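Local atomic coordinates of MsStt7d protein (PDB entry 4IX3), a protein that probably phosphorylates protein substrates using ATP, the chain being the kinase catalytic domain of a Micromonas homolog of the state transition kinase Stt7. Residues L153-A157 / C329-L333; V165-V169 / P245-D249; E200-P206 / S228-K233; K217-L223 / A321-R326. All coordinates share one frame. Residue numbers count along the deposited sequence, not the author numbering.

Contact 1 of 4, residues L153-A157 / C329-L333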
loop_
_atom_site.group_PDB
_atom_site.type_symbol
_atom_site.label_atom_id
_atom_site.label_comp_id
_atom_site.label_asym_id
_atom_site.label_seq_id
_atom_site.Cartn_x
_atom_site.Cartn_y
_atom_site.Cartn_z
ATOM N N LEU B 153 -17.737 3.325 -20.350
ATOM C CA LEU B 153 -18.879 2.507 -20.082
ATOM C C LEU B 153 -18.865 1.290 -21.040
ATOM O O LEU B 153 -19.252 0.186 -20.616
ATOM C CB LEU B 153 -20.195 3.268 -20.200
ATOM C CG LEU B 153 -20.373 4.356 -19.149
ATOM C CD1 LEU B 153 -21.560 5.227 -19.571
ATOM C CD2 LEU B 153 -20.610 3.753 -17.795
ATOM N N GLY B 154 -18.444 1.471 -22.314
ATOM C CA GLY B 154 -18.416 0.303 -23.217
ATOM C C GLY B 154 -17.392 -0.726 -22.723
ATOM O O GLY B 154 -17.655 -1.912 -22.744
ATOM N N SER B 155 -16.240 -0.264 -22.251
ATOM C CA SER B 155 -15.223 -1.191 -21.727
ATOM C C SER B 155 -15.670 -1.883 -20.453
ATOM O O SER B 155 -15.488 -3.100 -20.293
ATOM C CB SER B 155 -13.912 -0.484 -21.516
ATOM O OG SER B 155 -13.324 -0.157 -22.753
ATOM N N LEU B 156 -16.246 -1.117 -19.517
ATOM C CA LEU B 156 -16.812 -1.742 -18.315
ATOM C C LEU B 156 -17.882 -2.775 -18.639
ATOM O O LEU B 156 -17.937 -3.844 -18.038
ATOM C CB LEU B 156 -17.307 -0.675 -17.318
ATOM C CG LEU B 156 -16.188 0.168 -16.703
ATOM C CD1 LEU B 156 -16.768 1.328 -15.923
ATOM C CD2 LEU B 156 -15.336 -0.724 -15.790
ATOM N N ALA B 157 -18.753 -2.470 -19.617
ATOM C CA ALA B 157 -19.761 -3.425 -20.026
ATOM C C ALA B 157 -19.108 -4.709 -20.546
ATOM O O ALA B 157 -19.566 -5.811 -20.221
ATOM C CB ALA B 157 -20.681 -2.829 -21.075
ATOM N N CYS B 329 -23.481 -0.587 -16.485
ATOM C CA CYS B 329 -22.694 0.192 -17.433
ATOM C C CYS B 329 -23.201 -0.064 -18.865
ATOM O O CYS B 329 -23.283 0.887 -19.649
ATOM C CB CYS B 329 -21.202 -0.155 -17.301
ATOM S SG CYS B 329 -20.510 0.490 -15.733
ATOM N N GLU B 330 -23.690 -1.265 -19.188
ATOM C CA GLU B 330 -24.289 -1.536 -20.510
ATOM C C GLU B 330 -25.531 -0.669 -20.720
ATOM O O GLU B 330 -25.652 -0.030 -21.776
ATOM C CB GLU B 330 -24.664 -3.009 -20.680
ATOM C CG GLU B 330 -25.213 -3.269 -22.079
ATOM C CD GLU B 330 -25.918 -4.611 -22.223
ATOM O OE1 GLU B 330 -26.259 -5.261 -21.201
ATOM O OE2 GLU B 330 -26.143 -5.037 -23.376
ATOM N N ALA B 331 -26.430 -0.618 -19.725
ATOM C CA ALA B 331 -27.655 0.188 -19.853
ATOM C C ALA B 331 -27.338 1.680 -20.039
ATOM O O ALA B 331 -27.916 2.343 -20.927
ATOM C CB ALA B 331 -28.575 -0.054 -18.668
ATOM N N ALA B 332 -26.362 2.159 -19.271
ATOM C CA ALA B 332 -25.954 3.543 -19.282
ATOM C C ALA B 332 -25.466 3.946 -20.697
ATOM O O ALA B 332 -25.638 5.110 -21.079
ATOM C CB ALA B 332 -24.871 3.762 -18.213
ATOM N N LEU B 333 -24.907 3.024 -21.475
ATOM C CA LEU B 333 -24.459 3.377 -22.817
ATOM C C LEU B 333 -25.550 3.875 -23.757
ATOM O O LEU B 333 -25.241 4.588 -24.718
ATOM C CB LEU B 333 -23.878 2.151 -23.502
ATOM C CG LEU B 333 -22.385 1.974 -23.424
ATOM C CD1 LEU B 333 -22.077 0.777 -24.290
ATOM C CD2 LEU B 333 -21.598 3.186 -23.888
#
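L153 opens this helical stretch with its CA-to-CB bond aimed at C329-L333, and it touches three residues there. Its CD2 lies 3.9 Å from C329 SG, its CD1 reaches A332 CB at 3.9 Å, and its CB sits 3.9 Å from L333 CD2. C329, A332 and L333 thus surround this one leucine on the side facing them. G154 offers bare backbone, and L333 CD1 rests 3.8 Å from G154 CA. The end of L333 gets there by turning back toward the helix although its CA-to-CB bond runs sideways. No hydrogen bond crosses between the segments; the fit is apolar. In the protein kinase fold these pieces belong to the helical C-terminal lobe: 153-157 is part of the long helix 141-161, the αE helix, and helix 329-332 comes near the end of the domain. L156 then returns to the interface, its CB 3.8 Å from C329 SG, while its side chain also packs on D249 and A253 of helix 246-261. At A157 the two backbones come closest, CA to CA 4.9 Å with E330. A157 CB rests 3.9 Å from E330 CA, and A157 N is 4.1 Å from C329 CB. E330 carries its carboxylate away toward solvent, and on the buried side A332 also leans on L314 and L318 of helix 302-318.

Contact 2 of 4, residues V165-V169 / P245-D249. With MG (magnesium ion), chain E.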
loop_
_atom_site.group_PDB
_atom_site.type_symbol
_atom_site.label_atom_id
_atom_site.label_comp_id
_atom_site.label_asym_id
_atom_site.label_seq_id
_atom_site.Cartn_x
_atom_site.Cartn_y
_atom_site.Cartn_z
ATOM N N VAL B 165 -15.206 -7.456 -12.440
ATOM C CA VAL B 165 -15.489 -6.142 -11.866
ATOM C C VAL B 165 -14.163 -5.477 -11.549
ATOM O O VAL B 165 -13.328 -6.101 -10.862
ATOM C CB VAL B 165 -16.418 -6.230 -10.640
ATOM C CG1 VAL B 165 -16.642 -4.873 -9.980
ATOM C CG2 VAL B 165 -17.721 -6.878 -11.065
ATOM N N HIS B 166 -13.938 -4.276 -12.058
ATOM C CA HIS B 166 -12.588 -3.693 -12.014
ATOM C C HIS B 166 -12.274 -3.251 -10.575
ATOM O O HIS B 166 -11.156 -3.479 -10.081
ATOM C CB HIS B 166 -12.548 -2.515 -13.016
ATOM C CG HIS B 166 -11.257 -1.789 -13.004
ATOM N ND1 HIS B 166 -10.298 -1.846 -13.978
ATOM C CD2 HIS B 166 -10.775 -0.956 -12.018
ATOM C CE1 HIS B 166 -9.250 -1.066 -13.614
ATOM N NE2 HIS B 166 -9.579 -0.503 -12.418
ATOM N N ARG B 167 -13.237 -2.600 -9.931
ATOM C CA ARG B 167 -13.105 -2.215 -8.531
ATOM C C ARG B 167 -12.351 -0.906 -8.284
ATOM O O ARG B 167 -12.500 -0.304 -7.221
ATOM C CB ARG B 167 -12.450 -3.347 -7.732
ATOM C CG ARG B 167 -13.243 -3.781 -6.509
ATOM C CD ARG B 167 -12.321 -4.183 -5.369
ATOM N NE ARG B 167 -12.727 -5.446 -4.759
ATOM C CZ ARG B 167 -13.382 -5.543 -3.606
ATOM N NH1 ARG B 167 -13.709 -4.448 -2.933
ATOM N NH2 ARG B 167 -13.711 -6.734 -3.126
ATOM N N ASP B 168 -11.539 -0.463 -9.242
ATOM C CA ASP B 168 -10.724 0.744 -9.006
ATOM C C ASP B 168 -10.792 1.704 -10.181
ATOM O O ASP B 168 -9.795 2.268 -10.624
ATOM C CB ASP B 168 -9.257 0.370 -8.666
ATOM C CG ASP B 168 -8.503 1.483 -7.932
ATOM O OD1 ASP B 168 -9.147 2.451 -7.489
ATOM O OD2 ASP B 168 -7.253 1.391 -7.834
ATOM N N VAL B 169 -12.024 1.881 -10.659
ATOM C CA VAL B 169 -12.244 2.837 -11.749
ATOM C C VAL B 169 -12.095 4.256 -11.193
ATOM O O VAL B 169 -12.726 4.619 -10.170
ATOM C CB VAL B 169 -13.649 2.609 -12.350
ATOM C CG1 VAL B 169 -14.015 3.726 -13.315
ATOM C CG2 VAL B 169 -13.714 1.249 -13.032
ATOM N N PRO B 245 -22.570 -6.748 -7.998
ATOM C CA PRO B 245 -21.253 -6.195 -7.711
ATOM C C PRO B 245 -20.733 -5.281 -8.814
ATOM O O PRO B 245 -19.938 -4.365 -8.543
ATOM C CB PRO B 245 -20.365 -7.433 -7.580
ATOM C CG PRO B 245 -21.083 -8.488 -8.403
ATOM C CD PRO B 245 -22.558 -8.204 -8.186
ATOM N N ASP B 246 -21.219 -5.464 -10.052
ATOM C CA ASP B 246 -20.843 -4.571 -11.151
ATOM C C ASP B 246 -21.254 -3.119 -10.912
ATOM O O ASP B 246 -20.674 -2.215 -11.484
ATOM C CB ASP B 246 -21.423 -5.087 -12.478
ATOM C CG ASP B 246 -22.927 -5.231 -12.412
ATOM O OD1 ASP B 246 -23.596 -4.639 -13.284
ATOM O OD2 ASP B 246 -23.428 -5.958 -11.522
ATOM N N ARG B 247 -22.326 -2.948 -10.129
ATOM C CA ARG B 247 -22.800 -1.588 -9.781
ATOM C C ARG B 247 -21.794 -0.839 -8.907
ATOM O O ARG B 247 -21.838 0.396 -8.846
ATOM C CB ARG B 247 -24.184 -1.611 -9.129
ATOM C CG ARG B 247 -25.315 -1.451 -10.132
ATOM C CD ARG B 247 -25.314 -2.436 -11.298
ATOM N NE ARG B 247 -26.628 -2.434 -11.928
ATOM C CZ ARG B 247 -27.146 -3.453 -12.606
ATOM N NH1 ARG B 247 -26.387 -4.504 -12.916
ATOM N NH2 ARG B 247 -28.412 -3.420 -13.001
ATOM N N PHE B 248 -20.784 -1.537 -8.342
ATOM C CA PHE B 248 -19.663 -0.804 -7.742
ATOM C C PHE B 248 -18.928 0.025 -8.797
ATOM O O PHE B 248 -18.595 1.211 -8.599
ATOM C CB PHE B 248 -18.701 -1.809 -7.076
ATOM C CG PHE B 248 -17.559 -1.146 -6.346
ATOM C CD1 PHE B 248 -17.556 -1.072 -4.946
ATOM C CD2 PHE B 248 -16.425 -0.702 -7.008
ATOM C CE1 PHE B 248 -16.511 -0.430 -4.261
ATOM C CE2 PHE B 248 -15.364 -0.107 -6.350
ATOM C CZ PHE B 248 -15.412 0.038 -4.951
ATOM N N ASP B 249 -18.715 -0.594 -9.967
ATOM C CA ASP B 249 -18.078 0.116 -11.075
ATOM C C ASP B 249 -18.977 1.221 -11.660
ATOM O O ASP B 249 -18.478 2.255 -12.072
ATOM C CB ASP B 249 -17.697 -0.830 -12.220
ATOM C CG ASP B 249 -16.475 -1.706 -11.921
ATOM O OD1 ASP B 249 -15.663 -1.380 -11.016
ATOM O OD2 ASP B 249 -16.286 -2.677 -12.704
HETATM MG MG MG E . -5.609 0.253 -7.584
HETATM O O HOH W 1 -14.522 0.777 -9.565
HETATM O O HOH W 2 -6.755 -1.470 -7.506
HETATM O O HOH W 3 -3.893 -1.014 -7.479
HETATM O O HOH W 4 -4.363 1.824 -7.716
HETATM O O HOH W 5 -5.692 0.388 -5.589
#
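H166-R167-D168 is the HRD motif of the catalytic loop, and this contact is where it meets the start of helix 246-261. The link is made by one side chain, D249, which takes two backbone hydrogen bonds: H166 N to D249 OD2 at 2.9 Å and R167 N to D249 OD1 at 2.9 Å. Each oxygen has a further partner. OD2 also accepts from H160 NE2 of helix 141-161, while OD1 accepts from water 1 (2.8 Å), which in turn accepts from V169 N at 2.9 Å. This is the known kinase arrangement in which an aspartate of the buried αF helix holds the catalytic-loop backbone by its amides. R167 turns with a positive phi of 84°, and its carbonyl lands at the edge of the F248 ring, R167 O to F248 CE2 3.0 Å. Upstream, V165 packs over the beginning of the helix, with CG1 3.6 Å from P245 O and CG2 3.9 Å from D246 CA; V169 CG2 comes to 3.8 Å from D249 OD1. D168 points away from the helix. Its OD2 coordinates the magnesium ion at 2.0 Å, together with waters 2, 3, 4 and 5 at 2.0-2.1 Å and D188, while D168 OD1 forms a salt bridge with K170.

Contact 3 of 4, residues E200-P206 / S228-K233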
loop_
_atom_site.group_PDB
_atom_site.type_symbol
_atom_site.label_atom_id
_atom_site.label_comp_id
_atom_site.label_asym_id
_atom_site.label_seq_id
_atom_site.Cartn_x
_atom_site.Cartn_y
_atom_site.Cartn_z
ATOM N N GLU B 200 -13.193 -20.581 -11.849
ATOM C CA GLU B 200 -13.344 -20.288 -10.422
ATOM C C GLU B 200 -13.366 -18.793 -10.236
ATOM O O GLU B 200 -12.669 -18.050 -10.948
ATOM C CB GLU B 200 -12.185 -20.863 -9.608
ATOM C CG GLU B 200 -12.061 -22.379 -9.732
ATOM C CD GLU B 200 -11.174 -22.974 -8.665
ATOM O OE1 GLU B 200 -10.537 -22.197 -7.917
ATOM O OE2 GLU B 200 -11.121 -24.221 -8.583
ATOM N N THR B 201 -14.153 -18.345 -9.262
ATOM C CA THR B 201 -14.109 -16.915 -8.918
ATOM C C THR B 201 -12.734 -16.539 -8.346
ATOM O O THR B 201 -12.025 -17.390 -7.769
ATOM C CB THR B 201 -15.225 -16.482 -7.937
ATOM O OG1 THR B 201 -14.968 -17.070 -6.658
ATOM C CG2 THR B 201 -16.616 -16.900 -8.450
ATOM N N LEU B 202 -12.339 -15.278 -8.504
ATOM C CA LEU B 202 -11.016 -14.782 -8.083
ATOM C C LEU B 202 -11.215 -13.468 -7.342
ATOM O O LEU B 202 -11.976 -12.621 -7.804
ATOM C CB LEU B 202 -10.071 -14.561 -9.277
ATOM C CG LEU B 202 -9.837 -15.768 -10.193
ATOM C CD1 LEU B 202 -9.120 -15.267 -11.434
ATOM C CD2 LEU B 202 -9.062 -16.888 -9.523
ATOM N N ASN B 203 -10.618 -13.327 -6.162
ATOM C CA ASN B 203 -10.624 -12.071 -5.420
ATOM C C ASN B 203 -12.045 -11.537 -5.115
ATOM O O ASN B 203 -12.305 -10.316 -5.148
ATOM C CB ASN B 203 -9.738 -11.052 -6.146
ATOM C CG ASN B 203 -9.263 -9.921 -5.250
ATOM O OD1 ASN B 203 -8.997 -10.131 -4.075
ATOM N ND2 ASN B 203 -9.127 -8.720 -5.810
ATOM N N TYR B 204 -12.950 -12.472 -4.842
ATOM C CA TYR B 204 -14.379 -12.198 -4.747
ATOM C C TYR B 204 -14.899 -12.834 -3.464
ATOM O O TYR B 204 -14.843 -14.042 -3.315
ATOM C CB TYR B 204 -15.034 -12.849 -5.954
ATOM C CG TYR B 204 -16.500 -12.533 -6.175
ATOM C CD1 TYR B 204 -16.973 -11.226 -6.053
ATOM C CD2 TYR B 204 -17.394 -13.527 -6.512
ATOM C CE1 TYR B 204 -18.302 -10.922 -6.329
ATOM C CE2 TYR B 204 -18.739 -13.251 -6.775
ATOM C CZ TYR B 204 -19.182 -11.936 -6.717
ATOM O OH TYR B 204 -20.503 -11.605 -7.033
ATOM N N TYR B 205 -15.339 -12.016 -2.515
ATOM C CA TYR B 205 -15.607 -12.476 -1.143
ATOM C C TYR B 205 -16.634 -11.531 -0.526
ATOM O O TYR B 205 -16.732 -10.391 -1.002
ATOM C CB TYR B 205 -14.296 -12.519 -0.328
ATOM C CG TYR B 205 -13.437 -11.272 -0.496
ATOM C CD1 TYR B 205 -13.719 -10.110 0.223
ATOM C CD2 TYR B 205 -12.393 -11.228 -1.431
ATOM C CE1 TYR B 205 -12.947 -8.972 0.063
ATOM C CE2 TYR B 205 -11.638 -10.079 -1.622
ATOM C CZ TYR B 205 -11.919 -8.950 -0.869
ATOM O OH TYR B 205 -11.196 -7.777 -1.025
ATOM N N PRO B 206 -17.410 -11.987 0.493
ATOM C CA PRO B 206 -18.352 -11.058 1.110
ATOM C C PRO B 206 -17.582 -10.079 1.976
ATOM O O PRO B 206 -16.538 -10.434 2.555
ATOM C CB PRO B 206 -19.247 -11.936 1.999
ATOM C CG PRO B 206 -18.923 -13.348 1.643
ATOM C CD PRO B 206 -17.549 -13.352 1.026
ATOM N N SER B 228 -23.974 -11.786 2.702
ATOM C CA SER B 228 -24.023 -12.654 1.520
ATOM C C SER B 228 -23.330 -13.990 1.794
ATOM O O SER B 228 -22.330 -14.026 2.516
ATOM C CB SER B 228 -23.366 -11.935 0.330
ATOM O OG SER B 228 -23.145 -12.765 -0.815
ATOM N N PRO B 229 -23.884 -15.096 1.257
ATOM C CA PRO B 229 -23.074 -16.304 1.156
ATOM C C PRO B 229 -21.715 -16.041 0.506
ATOM O O PRO B 229 -21.552 -15.118 -0.313
ATOM C CB PRO B 229 -23.888 -17.224 0.229
ATOM C CG PRO B 229 -25.282 -16.715 0.277
ATOM C CD PRO B 229 -25.184 -15.238 0.572
ATOM N N ARG B 230 -20.753 -16.880 0.872
ATOM C CA ARG B 230 -19.479 -16.986 0.178
ATOM C C ARG B 230 -19.761 -17.423 -1.245
ATOM O O ARG B 230 -20.639 -18.262 -1.458
ATOM C CB ARG B 230 -18.646 -18.073 0.852
ATOM C CG ARG B 230 -17.478 -17.549 1.660
ATOM C CD ARG B 230 -16.324 -17.293 0.709
ATOM N NE ARG B 230 -15.189 -16.620 1.331
ATOM C CZ ARG B 230 -14.327 -15.863 0.661
ATOM N NH1 ARG B 230 -14.503 -15.657 -0.645
ATOM N NH2 ARG B 230 -13.305 -15.301 1.300
ATOM N N PRO B 231 -19.036 -16.846 -2.227
ATOM C CA PRO B 231 -19.314 -17.255 -3.597
ATOM C C PRO B 231 -18.747 -18.633 -3.905
ATOM O O PRO B 231 -17.605 -18.950 -3.553
ATOM C CB PRO B 231 -18.595 -16.210 -4.450
ATOM C CG PRO B 231 -17.598 -15.569 -3.546
ATOM C CD PRO B 231 -18.129 -15.689 -2.145
ATOM N N THR B 232 -19.592 -19.465 -4.494
ATOM C CA THR B 232 -19.192 -20.778 -4.966
ATOM C C THR B 232 -19.682 -20.910 -6.400
ATOM O O THR B 232 -20.417 -20.040 -6.901
ATOM C CB THR B 232 -19.859 -21.883 -4.121
ATOM O OG1 THR B 232 -21.283 -21.828 -4.300
ATOM C CG2 THR B 232 -19.531 -21.694 -2.641
ATOM N N LYS B 233 -19.285 -22.003 -7.045
ATOM C CA LYS B 233 -19.664 -22.290 -8.424
ATOM C C LYS B 233 -21.176 -22.379 -8.595
ATOM O O LYS B 233 -21.706 -21.982 -9.629
ATOM C CB LYS B 233 -19.028 -23.598 -8.896
ATOM C CG LYS B 233 -17.521 -23.562 -9.107
ATOM C CD LYS B 233 -16.882 -24.936 -8.918
ATOM C CE LYS B 233 -15.430 -24.986 -9.376
ATOM N NZ LYS B 233 -14.510 -24.114 -8.591
HETATM O O HOH W 6 -15.962 -19.571 -5.579
#
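A single salt bridge, and a stretched one, ties the outer ends of these two loops: K233 NZ stands 3.4 Å from E200 OE2, a weak hydrogen bond as well. Further in, water 6 spans the gap, 2.9 Å from T201 OG1 and donating to P231 O at 2.7 Å. Packing takes over beyond it. P231 CB sits 3.6 Å from Y204 CD2, and P231 CD meets P206 CD at 4.0 Å. The guanidinium of R230 lies with one face over P206 CD, and its NH1 is 3.2 Å from Y205 CB. P206 CG also comes to 3.6 Å from S228 O. P206 and P231 carry much of the packing, and no main-chain hydrogen bonds run between the segments. Segment 200-206 belongs to the activation segment, which follows the magnesium ligand D188; L202 and N203 pack on helix 59-76 instead, and L202 is backbone hydrogen-bonded to L194 of strand 193-194, while S228 and P231 lean on helix 236-243.

Contact 4 of 4, residues K217-L223 / A321-R326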
loop_
_atom_site.group_PDB
_atom_site.type_symbol
_atom_site.label_atom_id
_atom_site.label_comp_id
_atom_site.label_asym_id
_atom_site.label_seq_id
_atom_site.Cartn_x
_atom_site.Cartn_y
_atom_site.Cartn_z
ATOM N N LYS B 217 -18.904 4.731 -2.906
ATOM C CA LYS B 217 -19.932 5.194 -1.967
ATOM C C LYS B 217 -19.535 4.773 -0.547
ATOM O O LYS B 217 -19.095 3.634 -0.330
ATOM C CB LYS B 217 -21.304 4.623 -2.381
ATOM C CG LYS B 217 -22.473 5.011 -1.483
ATOM C CD LYS B 217 -23.820 4.706 -2.131
ATOM C CE LYS B 217 -24.944 5.105 -1.195
ATOM N NZ LYS B 217 -25.264 3.896 -0.378
ATOM N N ALA B 218 -19.669 5.679 0.423
ATOM C CA ALA B 218 -19.014 5.480 1.714
ATOM C C ALA B 218 -19.503 4.221 2.430
ATOM O O ALA B 218 -18.765 3.599 3.193
ATOM C CB ALA B 218 -19.169 6.696 2.606
ATOM N N ASP B 219 -20.755 3.837 2.217
ATOM C CA ASP B 219 -21.275 2.654 2.887
ATOM C C ASP B 219 -21.361 1.415 1.984
ATOM O O ASP B 219 -22.071 0.459 2.310
ATOM C CB ASP B 219 -22.623 2.959 3.529
ATOM C CG ASP B 219 -23.715 3.169 2.505
ATOM O OD1 ASP B 219 -23.402 3.412 1.310
ATOM O OD2 ASP B 219 -24.885 3.231 2.941
ATOM N N GLU B 220 -20.651 1.459 0.853
ATOM C CA GLU B 220 -20.590 0.329 -0.089
ATOM C C GLU B 220 -19.144 0.180 -0.550
ATOM O O GLU B 220 -18.820 0.315 -1.737
ATOM C CB GLU B 220 -21.507 0.512 -1.290
ATOM C CG GLU B 220 -22.947 0.646 -0.836
ATOM C CD GLU B 220 -23.938 0.862 -1.962
ATOM O OE1 GLU B 220 -23.567 0.713 -3.155
ATOM O OE2 GLU B 220 -25.086 1.231 -1.616
ATOM N N LEU B 221 -18.301 -0.229 0.395
ATOM C CA LEU B 221 -16.888 -0.505 0.142
ATOM C C LEU B 221 -16.652 -1.961 -0.306
ATOM O O LEU B 221 -15.515 -2.400 -0.483
ATOM C CB LEU B 221 -16.037 -0.094 1.359
ATOM C CG LEU B 221 -16.264 1.357 1.768
ATOM C CD1 LEU B 221 -15.441 1.585 3.032
ATOM C CD2 LEU B 221 -15.964 2.365 0.661
ATOM N N TYR B 222 -17.721 -2.708 -0.529
ATOM C CA TYR B 222 -17.685 -4.132 -0.852
ATOM C C TYR B 222 -18.187 -4.417 -2.277
ATOM O O TYR B 222 -18.880 -3.584 -2.876
ATOM C CB TYR B 222 -18.597 -4.896 0.124
ATOM C CG TYR B 222 -20.053 -4.387 0.146
ATOM C CD1 TYR B 222 -20.971 -4.758 -0.856
ATOM C CD2 TYR B 222 -20.485 -3.506 1.142
ATOM C CE1 TYR B 222 -22.269 -4.264 -0.863
ATOM C CE2 TYR B 222 -21.789 -3.022 1.150
ATOM C CZ TYR B 222 -22.664 -3.397 0.151
ATOM O OH TYR B 222 -23.942 -2.885 0.236
ATOM N N LEU B 223 -17.938 -5.627 -2.777
ATOM C CA LEU B 223 -18.623 -6.176 -3.947
ATOM C C LEU B 223 -19.814 -7.019 -3.530
ATOM O O LEU B 223 -20.913 -6.851 -4.068
ATOM C CB LEU B 223 -17.682 -6.973 -4.862
ATOM C CG LEU B 223 -16.568 -6.158 -5.516
ATOM C CD1 LEU B 223 -15.779 -7.022 -6.480
ATOM C CD2 LEU B 223 -17.123 -4.948 -6.262
ATOM N N ALA B 321 -28.562 5.609 -4.993
ATOM C CA ALA B 321 -28.140 5.135 -3.685
ATOM C C ALA B 321 -28.233 3.617 -3.579
ATOM O O ALA B 321 -27.336 2.956 -3.033
ATOM C CB ALA B 321 -28.986 5.805 -2.612
ATOM N N GLU B 322 -29.299 3.043 -4.143
ATOM C CA GLU B 322 -29.558 1.611 -4.099
ATOM C C GLU B 322 -29.024 0.920 -5.329
ATOM O O GLU B 322 -29.346 1.329 -6.437
ATOM C CB GLU B 322 -31.062 1.356 -3.965
ATOM C CG GLU B 322 -31.643 1.894 -2.682
ATOM C CD GLU B 322 -31.149 1.135 -1.476
ATOM O OE1 GLU B 322 -30.849 -0.073 -1.643
ATOM O OE2 GLU B 322 -31.120 1.738 -0.371
ATOM N N ARG B 323 -28.250 -0.153 -5.155
ATOM C CA ARG B 323 -27.781 -0.940 -6.285
ATOM C C ARG B 323 -28.902 -1.434 -7.188
ATOM O O ARG B 323 -28.767 -1.498 -8.402
ATOM C CB ARG B 323 -26.903 -2.108 -5.821
ATOM C CG ARG B 323 -25.494 -1.656 -5.533
ATOM C CD ARG B 323 -24.624 -2.876 -5.310
ATOM N NE ARG B 323 -23.316 -2.372 -4.952
ATOM C CZ ARG B 323 -22.313 -3.171 -4.604
ATOM N NH1 ARG B 323 -22.511 -4.484 -4.663
ATOM N NH2 ARG B 323 -21.170 -2.635 -4.218
ATOM N N ASP B 324 -30.046 -1.706 -6.572
ATOM C CA ASP B 324 -31.176 -2.234 -7.326
ATOM C C ASP B 324 -31.797 -1.215 -8.265
ATOM O O ASP B 324 -32.553 -1.607 -9.144
ATOM C CB ASP B 324 -32.272 -2.763 -6.400
ATOM C CG ASP B 324 -31.925 -4.127 -5.841
ATOM O OD1 ASP B 324 -30.895 -4.699 -6.272
ATOM O OD2 ASP B 324 -32.653 -4.633 -4.978
ATOM N N ALA B 325 -31.480 0.058 -8.046
ATOM C CA ALA B 325 -31.986 1.146 -8.867
ATOM C C ALA B 325 -30.865 1.655 -9.777
ATOM O O ALA B 325 -31.130 2.417 -10.696
ATOM C CB ALA B 325 -32.488 2.272 -7.948
ATOM N N ARG B 326 -29.602 1.286 -9.533
ATOM C CA ARG B 326 -28.474 1.913 -10.218
ATOM C C ARG B 326 -28.245 1.252 -11.583
ATOM O O ARG B 326 -28.266 0.010 -11.682
ATOM C CB ARG B 326 -27.222 1.744 -9.339
ATOM C CG ARG B 326 -26.034 2.595 -9.775
ATOM C CD ARG B 326 -24.831 2.386 -8.850
ATOM N NE ARG B 326 -25.174 2.648 -7.443
ATOM C CZ ARG B 326 -24.567 2.108 -6.388
ATOM N NH1 ARG B 326 -23.500 1.360 -6.581
ATOM N NH2 ARG B 326 -24.989 2.356 -5.159
HETATM O O HOH W 7 -21.485 0.352 -4.632
HETATM O O HOH W 8 -27.123 -0.703 -2.536
#
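Two loops face each other with their backbones well apart, the CA atoms of K217 and A321 8.4 Å apart and those of E220 and R323 9.6 Å. K217-E220 is a type I β turn closed by E220 N to K217 O at 2.9 Å; opposite it, A325 N bonds E322 O (3.0 Å) and R326 N bonds R323 O (3.1 Å). Long side chains fill the gap. E220 OE1 accepts a hydrogen bond from R326 NH2 at 3.0 Å, part of a salt bridge, and lies 3.6 Å from R323 NE, a longer ion pair. By sequence, A218-D219-E220 stands where kinases carry the APE motif, and its glutamate paired with a C-lobe arginine is the classic tether at the end of the activation segment. K217 NZ joins the network through E220 OE2 (2.9 Å) and D219 OD1 (2.6 Å). R323 also holds backbone: NH2 to Y222 O at 2.8 Å and NH1 to L223 O at 2.9 Å, with Y222 CE1 over one face of its guanidinium, 3.8 Å from NH1. R323 NH1 also reaches H243 O. Water 7 connects E220 OE1, R323 NH2 and R326 NH1, and water 8 links E220 OE2 to R323 N. R326 NE is held by E320 O, while L221 packs on M57 of the second subunit.

Overall arrangement
All four contacts are in the C-terminal lobe, and helix 246-261 ties three of them together. Contact 2, wholly buried, starts that helix; contact 1 abuts it through L156, which touches both V169 and D249, and contact 4 through F248, which packs on the carbonyls of E220 and Y222. R247 of contact 2 also reaches R326 O of contact 4. Contact 3 is the surface member, joined inward by Y204 on P245 and Y205 on R167. The chemistry follows the setting: apolar in contact 1, a carboxylate binding backbone amides in contact 2, a largely buried salt-bridge network with bridging waters in contact 4, and prolines with one weak ion pair in contact 3.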